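Local coordinates for ancillary protein 1 (Streptococcus pyogenes, PDB 2XI9) that probably serves as a pilus-presented adhesin in host cell interaction, using an internal thioester bond, and may bind collagen, at residues Ile112-Lys117 / Leu321-Arg326; Glu121-Glu126 / Lys188-Ala193; Tyr128-Glu133 / Phe145-Asn150; Phe161-Lys166 / Phe252-Glu257. One frame throughout, in Å; residues are numbered along the deposited sequence.

How the contacts relate
All four contacts are largely buried, but contact 4 has a watery side. Contacts 1 and 2 touch: Lys117 O lies 2.9 Å from Ala193 N, a probable hydrogen bond. Contacts 2 and 3 also touch, sharing the seven-stranded sheet, where Glu126 O lies 2.9 Å from Lys149 N. Contact 4 stands apart, its nearest atoms about 5 Å from contact 2. Contact 1 holds the link between two sheets to strand 321-329 through charged and amide groups. Contact 2 relies on backbone bonds. Contact 3 adds aromatic rings to strand pairing. In contact 4 one aspartate oxygen, at the end of helix 238-253, accepts a backbone N-H from a loop. Contact 1 encloses the others along the chain.

Contact 1: residues Ile112-Lys117 / Leu321-Arg326; sequences IENPNK and LVDIIR
Asn114 and Lys117 both reach the carboxylate of Asp323. The Asn114 side chain slides past Asp323 in the opposite direction, its amide plane only 19° from the carboxylate plane. Asn114 ND2 bonds to Asp323 OD1 at 2.9 Å and uses the anti lone pair of that oxygen. The same ND2 gives a second bond to Ile324 O, also 2.9 Å, from above the carbonyl plane. Asn114 holds CG anti to its N (chi1 -175°), which extends the amide to strand 321-329. Asn114 OD1 accepts from Asn116 N at 3.1 Å and closes an Asx turn. Lys117 lies alongside Asp323 and points the same way. Bends at chi3 and chi4 bring Lys117 NZ to 2.6 Å from Asp323 OD1, a salt bridge. Asn116 crosses Arg326 at about a right angle, with ND2 3.5 Å from Arg326 CD. The guanidinium itself pairs with Glu118 and Glu328. Between the backbones, Ile324 N bonds to Asn116 O at 2.9 Å. The link leaving strand 110-113 is thus held to strand 321-329, which pairs with strand 117-119 in another sheet. One carboxylate oxygen takes both an ammonium group and an amide N-H, which would probably favour the charged form of Asp323.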
# COMPACT_ATOMS: atom_id res chain seq x y z
N ILE A 112 -12.84 10.46 12.63
CA ILE A 112 -12.43 10.38 11.24
C ILE A 112 -13.07 9.18 10.56
O ILE A 112 -13.33 8.16 11.19
CB ILE A 112 -10.87 10.34 11.10
CG1 ILE A 112 -10.29 8.94 11.33
CG2 ILE A 112 -10.22 11.34 12.08
CD1 ILE A 112 -8.92 8.77 10.71
N GLU A 113 -13.33 9.32 9.26
CA GLU A 113 -13.78 8.20 8.45
C GLU A 113 -12.79 7.06 8.60
O GLU A 113 -11.57 7.27 8.60
CB GLU A 113 -13.91 8.59 6.98
CG GLU A 113 -14.27 7.40 6.11
CD GLU A 113 -14.67 7.74 4.69
OE1 GLU A 113 -14.65 6.79 3.86
OE2 GLU A 113 -14.98 8.93 4.40
N ASN A 114 -13.31 5.84 8.74
CA ASN A 114 -12.47 4.66 8.89
C ASN A 114 -11.39 4.58 7.80
O ASN A 114 -11.71 4.51 6.62
CB ASN A 114 -13.35 3.42 8.86
CG ASN A 114 -12.60 2.15 9.13
OD1 ASN A 114 -11.45 2.12 9.60
ND2 ASN A 114 -13.25 1.06 8.79
N PRO A 115 -10.11 4.61 8.20
CA PRO A 115 -9.03 4.50 7.20
C PRO A 115 -8.84 3.11 6.67
O PRO A 115 -8.19 2.94 5.64
CB PRO A 115 -7.77 4.92 7.96
CG PRO A 115 -8.13 4.95 9.40
CD PRO A 115 -9.61 4.83 9.56
N ASN A 116 -9.36 2.09 7.37
CA ASN A 116 -9.10 0.73 7.00
C ASN A 116 -10.29 0.09 6.27
O ASN A 116 -11.26 -0.32 6.87
CB ASN A 116 -8.72 -0.06 8.24
CG ASN A 116 -7.59 0.62 9.00
OD1 ASN A 116 -7.79 1.14 10.10
ND2 ASN A 116 -6.42 0.69 8.38
N LYS A 117 -10.16 0.01 4.94
CA LYS A 117 -11.13 -0.59 4.08
C LYS A 117 -10.35 -1.64 3.31
O LYS A 117 -9.38 -1.32 2.66
CB LYS A 117 -11.76 0.48 3.19
CG LYS A 117 -12.49 1.55 4.02
CD LYS A 117 -13.39 2.48 3.23
CE LYS A 117 -14.82 1.93 3.07
NZ LYS A 117 -15.46 1.60 4.36
N LEU A 321 -14.15 -3.51 -1.19
CA LEU A 321 -13.56 -3.12 0.07
C LEU A 321 -14.68 -3.07 1.10
O LEU A 321 -15.78 -2.59 0.79
CB LEU A 321 -12.88 -1.76 -0.05
CG LEU A 321 -11.72 -1.67 -1.04
CD1 LEU A 321 -11.05 -0.28 -1.01
CD2 LEU A 321 -10.73 -2.75 -0.71
N VAL A 322 -14.40 -3.60 2.29
CA VAL A 322 -15.35 -3.52 3.42
C VAL A 322 -14.65 -2.84 4.60
O VAL A 322 -13.42 -2.77 4.66
CB VAL A 322 -15.93 -4.92 3.81
CG1 VAL A 322 -16.58 -5.60 2.59
CG2 VAL A 322 -14.84 -5.81 4.40
N ASP A 323 -15.45 -2.33 5.52
CA ASP A 323 -14.90 -1.67 6.71
C ASP A 323 -14.24 -2.70 7.59
O ASP A 323 -14.84 -3.71 7.92
CB ASP A 323 -15.97 -0.96 7.52
CG ASP A 323 -16.34 0.38 6.93
OD1 ASP A 323 -15.51 1.32 6.98
OD2 ASP A 323 -17.44 0.48 6.40
N ILE A 324 -13.00 -2.41 7.95
CA ILE A 324 -12.22 -3.19 8.87
C ILE A 324 -12.12 -2.39 10.14
O ILE A 324 -11.90 -1.18 10.10
CB ILE A 324 -10.81 -3.45 8.32
CG1 ILE A 324 -10.88 -4.19 6.98
CG2 ILE A 324 -9.94 -4.23 9.33
CD1 ILE A 324 -11.81 -5.34 6.92
N ILE A 325 -12.30 -3.04 11.28
CA ILE A 325 -11.88 -2.44 12.53
C ILE A 325 -10.54 -3.07 12.80
O ILE A 325 -10.45 -4.24 13.23
CB ILE A 325 -12.85 -2.67 13.68
CG1 ILE A 325 -14.29 -2.26 13.28
CG2 ILE A 325 -12.38 -1.88 14.92
CD1 ILE A 325 -14.41 -0.85 12.74
N ARG A 326 -9.50 -2.29 12.58
CA ARG A 326 -8.14 -2.75 12.67
C ARG A 326 -7.59 -2.47 14.08
O ARG A 326 -7.74 -1.35 14.61
CB ARG A 326 -7.33 -2.06 11.56
CG ARG A 326 -6.05 -2.74 11.14
CD ARG A 326 -5.66 -2.51 9.67
NE ARG A 326 -4.20 -2.47 9.58
CZ ARG A 326 -3.48 -2.79 8.52
NH1 ARG A 326 -4.03 -3.20 7.37
NH2 ARG A 326 -2.16 -2.70 8.61
O HOH W 1 -10.16 0.43 11.64

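Contact 2: residues Glu121-Glu126 / Lys188-Ala193; sequences EPYSVE and KYTHIA
Lys188 runs alongside the backbone carbonyl of Tyr123, and every atom from CB outward stays near that oxygen. Lys188 CB starts 3.2 Å from Tyr123 O. CG swings out slightly, and CD returns. A bend at chi3 (-73°) then keeps the chain curled round the carbonyl, with Lys188 CE 3.1 Å from Tyr123 O. At the tip NZ is still close to this oxygen, but the angle is too poor for a hydrogen bond. Lys188 NZ instead donates to a water at 3.1 Å, and this water donates to Glu121 OE2. Two residues on, Thr190 OG1 accepts from Tyr123 N at 2.9 Å. The same hydroxyl oxygen lies over one face of the Tyr123 ring, offset toward its rim, while the ring's own hydroxyl bonds to Tyr37 O. Tyr189 O takes two backbone N-H groups. Val125 N lies in the carbonyl plane, 2.9 Å from Tyr189 O, and Ser124 N comes from well above it. Tyr189 N returns a bond to Val125 O. Ser124 OG also closes back on Glu121 O at 2.6 Å. Strand 189-193 also bonds through His191 to Ile119 of strand 117-119. Ser124 and Val125 together face Tyr189, a classic beta bulge.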
# COMPACT_ATOMS: atom_id res chain seq x y z
N GLU A 121 -11.39 -11.41 1.61
CA GLU A 121 -10.44 -12.52 1.59
C GLU A 121 -9.03 -11.94 1.48
O GLU A 121 -8.62 -11.51 0.41
CB GLU A 121 -10.70 -13.49 0.44
CG GLU A 121 -9.88 -14.76 0.60
CD GLU A 121 -9.90 -15.66 -0.61
OE1 GLU A 121 -10.79 -15.50 -1.48
OE2 GLU A 121 -9.02 -16.55 -0.69
N PRO A 122 -8.30 -11.92 2.59
CA PRO A 122 -7.00 -11.29 2.56
C PRO A 122 -5.97 -12.13 1.76
O PRO A 122 -6.16 -13.34 1.59
CB PRO A 122 -6.63 -11.18 4.05
CG PRO A 122 -7.36 -12.18 4.71
CD PRO A 122 -8.58 -12.52 3.91
N TYR A 123 -4.92 -11.48 1.27
CA TYR A 123 -3.84 -12.15 0.56
C TYR A 123 -4.37 -13.03 -0.56
O TYR A 123 -4.09 -14.20 -0.59
CB TYR A 123 -2.99 -12.97 1.54
CG TYR A 123 -2.63 -12.17 2.75
CD1 TYR A 123 -1.80 -11.06 2.65
CD2 TYR A 123 -3.17 -12.46 3.99
CE1 TYR A 123 -1.51 -10.27 3.74
CE2 TYR A 123 -2.87 -11.68 5.10
CZ TYR A 123 -2.04 -10.60 4.97
OH TYR A 123 -1.76 -9.84 6.07
N SER A 124 -5.20 -12.45 -1.43
CA SER A 124 -5.89 -13.22 -2.45
C SER A 124 -5.81 -12.60 -3.84
O SER A 124 -6.38 -13.15 -4.77
CB SER A 124 -7.37 -13.41 -2.04
OG SER A 124 -8.02 -12.14 -1.99
N VAL A 125 -5.13 -11.46 -3.97
CA VAL A 125 -4.99 -10.73 -5.23
C VAL A 125 -3.59 -10.96 -5.80
O VAL A 125 -2.62 -11.03 -5.06
CB VAL A 125 -5.20 -9.21 -5.00
CG1 VAL A 125 -4.85 -8.40 -6.26
CG2 VAL A 125 -6.60 -8.94 -4.56
N GLU A 126 -3.50 -11.03 -7.12
CA GLU A 126 -2.21 -11.18 -7.81
C GLU A 126 -1.59 -9.86 -8.25
O GLU A 126 -2.28 -8.97 -8.75
CB GLU A 126 -2.34 -12.12 -9.01
CG GLU A 126 -1.02 -12.28 -9.76
CD GLU A 126 -1.07 -13.35 -10.81
OE1 GLU A 126 -2.18 -13.68 -11.28
OE2 GLU A 126 0.01 -13.85 -11.17
N LYS A 188 0.98 -13.44 -2.52
CA LYS A 188 -0.37 -12.96 -2.80
C LYS A 188 -0.57 -11.69 -1.99
O LYS A 188 0.13 -11.52 -0.98
CB LYS A 188 -1.40 -13.98 -2.38
CG LYS A 188 -1.24 -15.37 -2.95
CD LYS A 188 -2.35 -16.28 -2.52
CE LYS A 188 -2.23 -16.69 -1.05
NZ LYS A 188 -3.37 -17.56 -0.65
N TYR A 189 -1.52 -10.81 -2.39
CA TYR A 189 -1.67 -9.49 -1.82
C TYR A 189 -3.08 -9.27 -1.30
O TYR A 189 -4.06 -9.82 -1.86
CB TYR A 189 -1.31 -8.42 -2.87
CG TYR A 189 0.10 -8.50 -3.40
CD1 TYR A 189 0.45 -9.45 -4.35
CD2 TYR A 189 1.08 -7.63 -2.95
CE1 TYR A 189 1.72 -9.52 -4.83
CE2 TYR A 189 2.39 -7.71 -3.43
CZ TYR A 189 2.70 -8.66 -4.36
OH TYR A 189 3.97 -8.81 -4.84
N THR A 190 -3.18 -8.45 -0.24
CA THR A 190 -4.44 -7.89 0.21
C THR A 190 -4.64 -6.55 -0.46
O THR A 190 -3.76 -5.72 -0.40
CB THR A 190 -4.45 -7.67 1.73
OG1 THR A 190 -4.24 -8.94 2.37
CG2 THR A 190 -5.80 -7.17 2.17
N HIS A 191 -5.82 -6.32 -1.06
CA HIS A 191 -6.14 -5.02 -1.63
C HIS A 191 -6.80 -4.21 -0.50
O HIS A 191 -7.71 -4.70 0.13
CB HIS A 191 -7.06 -5.25 -2.84
CG HIS A 191 -7.78 -4.06 -3.35
ND1 HIS A 191 -9.03 -4.17 -3.95
CD2 HIS A 191 -7.47 -2.73 -3.35
CE1 HIS A 191 -9.44 -2.96 -4.31
NE2 HIS A 191 -8.51 -2.08 -3.97
N ILE A 192 -6.26 -3.03 -0.21
CA ILE A 192 -6.82 -2.09 0.75
C ILE A 192 -6.97 -0.70 0.13
O ILE A 192 -6.42 -0.45 -0.93
CB ILE A 192 -5.95 -1.98 2.01
CG1 ILE A 192 -4.61 -1.31 1.73
CG2 ILE A 192 -5.71 -3.37 2.63
CD1 ILE A 192 -3.90 -0.81 3.04
N ALA A 193 -7.71 0.18 0.80
CA ALA A 193 -7.76 1.57 0.44
C ALA A 193 -6.43 2.19 0.86
O ALA A 193 -5.88 1.84 1.89
CB ALA A 193 -8.95 2.28 1.13
O HOH W 2 -6.19 -16.97 -1.83

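Contact 3: residues Tyr128-Glu133 / Phe145-Asn150; sequences YNDFEE and FYYAKN
Tyr128 and Tyr147 face each other across two antiparallel strands and are joined first by backbone bonds. Tyr128 N bonds to Tyr147 O, and Tyr147 N returns a bond to Tyr128 O. Asp130 N continues the pairing to Phe145 O at 2.9 Å. Asn129 and Tyr146 form the non-hydrogen-bonded pair between them.

Aromatic contacts come next. Tyr128 has CG in the crowded position between N and the carbonyl carbon (chi1 61°). This swings its ring over Tyr147, so that Tyr147 CB sits 3.8 Å from the ring centroid, a CH-pi contact. The two rings are near parallel, with planes at 22°, but they are slid apart and barely overlap. Lys149 CG meets the edge of the Tyr128 ring. Glu133 CG lies over the centre of the Phe145 ring, 3.8 Å from its centroid, a second CH-pi contact. The Glu133 carboxylate stacks on that ring, 8° from its plane.

Polar side-chain bonds complete the set. Tyr147 OH donates to Glu133 OE1 at 2.7 Å, on the syn lone pair, with the carboxylate nearly coplanar with the tyrosine ring. Asp130 OD1 accepts from Glu133 N at 3.0 Å in an Asx motif, which shapes the loop that carries Glu133. A water accepts from Phe145 N and donates to Asp130 O.

The pair lies between strands 170-171 and 155-160 in the seven-stranded sheet. Arg242 of helix 238-253 hydrogen-bonds to Tyr147 OH and makes a cation-pi contact with its ring. Tyr146 packs on Gln246 of the same helix and on Val158 and Cys160 of strand 155-160.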
# COMPACT_ATOMS: atom_id res chain seq x y z
N TYR A 128 2.19 -8.61 -10.40
CA TYR A 128 3.22 -9.19 -11.26
C TYR A 128 4.14 -8.14 -11.83
O TYR A 128 3.80 -6.95 -11.85
CB TYR A 128 2.63 -10.07 -12.37
CG TYR A 128 1.71 -9.32 -13.33
CD1 TYR A 128 2.20 -8.80 -14.53
CD2 TYR A 128 0.34 -9.15 -13.05
CE1 TYR A 128 1.37 -8.10 -15.41
CE2 TYR A 128 -0.50 -8.45 -13.93
CZ TYR A 128 0.03 -7.93 -15.11
OH TYR A 128 -0.76 -7.25 -16.01
N ASN A 129 5.35 -8.59 -12.19
CA ASN A 129 6.31 -7.78 -12.94
C ASN A 129 6.34 -8.33 -14.35
O ASN A 129 6.58 -9.53 -14.58
CB ASN A 129 7.70 -7.85 -12.29
CG ASN A 129 8.74 -6.98 -12.99
OD1 ASN A 129 8.43 -6.07 -13.74
ND2 ASN A 129 10.01 -7.28 -12.72
N ASP A 130 6.03 -7.45 -15.29
CA ASP A 130 5.80 -7.87 -16.64
C ASP A 130 7.12 -8.02 -17.36
O ASP A 130 7.74 -7.03 -17.76
CB ASP A 130 4.89 -6.86 -17.33
CG ASP A 130 4.53 -7.21 -18.76
OD1 ASP A 130 5.16 -8.10 -19.38
OD2 ASP A 130 3.58 -6.55 -19.29
N PHE A 131 7.55 -9.26 -17.51
CA PHE A 131 8.78 -9.54 -18.24
C PHE A 131 8.56 -9.51 -19.75
O PHE A 131 9.54 -9.46 -20.49
CB PHE A 131 9.39 -10.88 -17.78
CG PHE A 131 10.46 -11.40 -18.69
CD1 PHE A 131 10.15 -12.21 -19.78
CD2 PHE A 131 11.80 -11.06 -18.48
CE1 PHE A 131 11.13 -12.66 -20.62
CE2 PHE A 131 12.78 -11.53 -19.34
CZ PHE A 131 12.44 -12.31 -20.39
N GLU A 132 7.32 -9.55 -20.25
CA GLU A 132 7.11 -9.54 -21.71
C GLU A 132 7.36 -8.15 -22.27
O GLU A 132 7.78 -8.00 -23.40
CB GLU A 132 5.70 -10.00 -22.07
CG GLU A 132 5.56 -10.45 -23.50
CD GLU A 132 4.11 -10.82 -23.85
OE1 GLU A 132 3.27 -9.91 -23.81
OE2 GLU A 132 3.85 -12.01 -24.16
N GLU A 133 7.09 -7.15 -21.45
CA GLU A 133 7.17 -5.75 -21.82
C GLU A 133 8.66 -5.38 -21.89
O GLU A 133 9.35 -5.49 -20.92
CB GLU A 133 6.44 -4.94 -20.74
CG GLU A 133 6.28 -3.49 -21.05
CD GLU A 133 5.09 -2.78 -20.35
OE1 GLU A 133 4.38 -3.27 -19.41
OE2 GLU A 133 4.90 -1.62 -20.75
N PHE A 145 8.10 -2.91 -14.75
CA PHE A 145 6.73 -2.68 -15.20
C PHE A 145 5.83 -3.49 -14.28
O PHE A 145 5.49 -4.65 -14.55
CB PHE A 145 6.62 -3.10 -16.66
CG PHE A 145 7.53 -2.37 -17.59
CD1 PHE A 145 7.29 -1.07 -17.96
CD2 PHE A 145 8.65 -3.00 -18.11
CE1 PHE A 145 8.17 -0.41 -18.85
CE2 PHE A 145 9.52 -2.36 -18.94
CZ PHE A 145 9.28 -1.08 -19.33
N TYR A 146 5.46 -2.88 -13.17
CA TYR A 146 4.69 -3.57 -12.16
C TYR A 146 3.19 -3.31 -12.29
O TYR A 146 2.77 -2.15 -12.52
CB TYR A 146 5.10 -3.08 -10.79
CG TYR A 146 6.59 -3.08 -10.48
CD1 TYR A 146 7.41 -4.13 -10.89
CD2 TYR A 146 7.17 -2.05 -9.74
CE1 TYR A 146 8.80 -4.14 -10.57
CE2 TYR A 146 8.55 -2.06 -9.42
CZ TYR A 146 9.34 -3.09 -9.85
OH TYR A 146 10.70 -3.13 -9.54
N TYR A 147 2.41 -4.36 -12.06
CA TYR A 147 0.96 -4.31 -12.15
C TYR A 147 0.29 -5.10 -11.04
O TYR A 147 0.87 -6.06 -10.51
CB TYR A 147 0.47 -4.88 -13.48
CG TYR A 147 0.97 -4.15 -14.70
CD1 TYR A 147 2.13 -4.53 -15.34
CD2 TYR A 147 0.22 -3.11 -15.26
CE1 TYR A 147 2.58 -3.88 -16.46
CE2 TYR A 147 0.67 -2.44 -16.39
CZ TYR A 147 1.85 -2.82 -16.98
OH TYR A 147 2.30 -2.14 -18.10
N ALA A 148 -0.93 -4.68 -10.69
CA ALA A 148 -1.84 -5.54 -9.91
C ALA A 148 -3.05 -5.88 -10.74
O ALA A 148 -3.50 -5.10 -11.60
CB ALA A 148 -2.26 -4.88 -8.55
N LYS A 149 -3.61 -7.05 -10.45
CA LYS A 149 -4.83 -7.50 -11.06
C LYS A 149 -6.04 -7.00 -10.26
O LYS A 149 -6.17 -7.26 -9.05
CB LYS A 149 -4.83 -9.01 -11.17
CG LYS A 149 -3.82 -9.53 -12.21
CD LYS A 149 -4.27 -10.78 -12.84
CE LYS A 149 -4.91 -10.53 -14.20
NZ LYS A 149 -5.74 -11.70 -14.59
N ASN A 150 -6.94 -6.28 -10.95
CA ASN A 150 -8.27 -5.97 -10.39
C ASN A 150 -9.18 -7.18 -10.34
O ASN A 150 -8.98 -8.16 -11.06
CB ASN A 150 -8.93 -4.86 -11.21
CG ASN A 150 -8.10 -3.61 -11.26
OD1 ASN A 150 -7.47 -3.22 -10.26
ND2 ASN A 150 -8.05 -2.99 -12.43
O HOH W 3 9.31 -5.38 -15.95
O HOH W 4 2.77 -0.52 -21.05

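Contact 4: residues Phe161-Lys166 / Phe252-Glu257; sequences FNADLK and FTDSAE
Phe161 and Thr253 meet where the loop after strand 155-160, which opens with a type I beta turn, Asn162 to Leu165, packs on the end of helix 238-253. Both segments lie in the thioester domain. Here packing is tight. Thr253 CG2 lies 3.7 Å from the centroid of the Phe161 ring and 9° off its normal, a CH-pi contact over the centre of the face. Thr253 CB comes within 3.1 Å of Phe161 O. The ring packs against Ile216 of helix 209-222 and meets Phe300 edge-to-face. Ala163 CB rests 3.5 Å from Asp254 OD2. A water here accepts from Asn162 ND2, which also bonds to Tyr200 O.

The other side is looser and wet. Asp164 is exposed, and its OD2 is 4.3 Å from Asp254 OD1, two like charges. Waters lie between them, which probably eases the repulsion. One water accepts from Asp164 N and also lies 2.9 Å from Asp254 OD1.

Asp254 is the first residue to leave the helix, and its OD2 takes two donors. Thr253 OG1 donates to Asp254 OD2 at 2.8 Å. Ala163 N donates to the same OD2 at 2.9 Å, nearly straight at 170°, from the opposite face of the carboxylate plane.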
# COMPACT_ATOMS: atom_id res chain seq x y z
N PHE A 161 6.51 0.34 -3.21
CA PHE A 161 6.43 1.26 -2.09
C PHE A 161 7.67 1.11 -1.20
O PHE A 161 7.89 1.94 -0.29
CB PHE A 161 5.16 0.99 -1.28
CG PHE A 161 4.50 2.21 -0.70
CD1 PHE A 161 4.06 3.24 -1.51
CD2 PHE A 161 4.29 2.32 0.67
CE1 PHE A 161 3.42 4.34 -0.98
CE2 PHE A 161 3.67 3.45 1.21
CZ PHE A 161 3.23 4.45 0.36
N ASN A 162 8.46 0.07 -1.45
CA ASN A 162 9.64 -0.29 -0.63
C ASN A 162 10.84 -0.63 -1.54
O ASN A 162 10.99 -1.77 -1.96
CB ASN A 162 9.35 -1.53 0.22
CG ASN A 162 8.10 -1.39 1.09
OD1 ASN A 162 7.10 -2.10 0.88
ND2 ASN A 162 8.16 -0.48 2.09
N ALA A 163 11.73 0.34 -1.76
CA ALA A 163 12.82 0.19 -2.70
C ALA A 163 13.70 -1.04 -2.46
O ALA A 163 14.20 -1.60 -3.43
CB ALA A 163 13.67 1.45 -2.70
N ASP A 164 13.87 -1.44 -1.20
CA ASP A 164 14.82 -2.51 -0.85
C ASP A 164 14.21 -3.92 -0.87
O ASP A 164 14.93 -4.88 -0.61
CB ASP A 164 15.38 -2.34 0.57
CG ASP A 164 16.15 -1.04 0.77
OD1 ASP A 164 17.12 -0.82 0.02
OD2 ASP A 164 15.76 -0.29 1.70
N LEU A 165 12.90 -4.03 -1.08
CA LEU A 165 12.20 -5.33 -0.97
C LEU A 165 11.91 -5.91 -2.37
O LEU A 165 12.16 -5.26 -3.38
CB LEU A 165 10.90 -5.17 -0.17
CG LEU A 165 11.14 -4.67 1.28
CD1 LEU A 165 9.80 -4.58 2.03
CD2 LEU A 165 12.14 -5.55 2.05
N LYS A 166 11.40 -7.13 -2.42
CA LYS A 166 11.30 -7.82 -3.69
C LYS A 166 10.11 -7.33 -4.49
O LYS A 166 9.01 -7.13 -3.95
CB LYS A 166 11.18 -9.33 -3.47
CG LYS A 166 12.48 -9.98 -3.00
CD LYS A 166 12.21 -11.44 -2.72
CE LYS A 166 13.34 -12.31 -3.01
NZ LYS A 166 14.25 -12.45 -1.84
N PHE A 252 9.77 9.76 -1.28
CA PHE A 252 8.97 9.88 -0.06
C PHE A 252 9.01 8.62 0.77
O PHE A 252 9.04 8.71 1.97
CB PHE A 252 7.50 10.26 -0.37
CG PHE A 252 7.36 11.64 -0.97
CD1 PHE A 252 7.65 12.75 -0.22
CD2 PHE A 252 7.01 11.80 -2.31
CE1 PHE A 252 7.58 14.06 -0.82
CE2 PHE A 252 6.97 13.07 -2.92
CZ PHE A 252 7.23 14.18 -2.16
N THR A 253 8.99 7.44 0.16
CA THR A 253 8.94 6.19 0.97
C THR A 253 10.29 5.75 1.59
O THR A 253 10.33 5.10 2.65
CB THR A 253 8.38 5.01 0.16
OG1 THR A 253 9.22 4.73 -0.96
CG2 THR A 253 6.98 5.30 -0.33
N ASP A 254 11.36 6.02 0.86
CA ASP A 254 12.68 5.50 1.13
C ASP A 254 13.76 6.59 1.15
O ASP A 254 14.94 6.30 1.25
CB ASP A 254 13.00 4.45 0.09
CG ASP A 254 12.16 3.17 0.27
OD1 ASP A 254 12.41 2.37 1.22
OD2 ASP A 254 11.28 2.94 -0.56
N SER A 255 13.35 7.85 1.08
CA SER A 255 14.27 8.97 1.10
C SER A 255 15.36 8.86 0.02
O SER A 255 16.51 9.13 0.27
CB SER A 255 14.88 9.12 2.49
OG SER A 255 13.87 9.40 3.45
N ALA A 256 14.98 8.45 -1.19
CA ALA A 256 15.87 8.48 -2.35
C ALA A 256 16.19 9.92 -2.68
O ALA A 256 15.33 10.84 -2.53
CB ALA A 256 15.20 7.83 -3.61
N GLU A 257 17.42 10.13 -3.16
CA GLU A 257 17.87 11.45 -3.54
C GLU A 257 17.83 11.59 -5.04
O GLU A 257 18.25 10.71 -5.76
CB GLU A 257 19.26 11.72 -2.99
CG GLU A 257 19.33 11.71 -1.46
CD GLU A 257 18.57 12.87 -0.79
OE1 GLU A 257 18.39 13.95 -1.40
OE2 GLU A 257 18.15 12.70 0.39
O HOH W 5 9.65 1.88 2.02
O HOH W 6 12.58 -0.49 1.20
O HOH W 7 14.89 1.99 1.86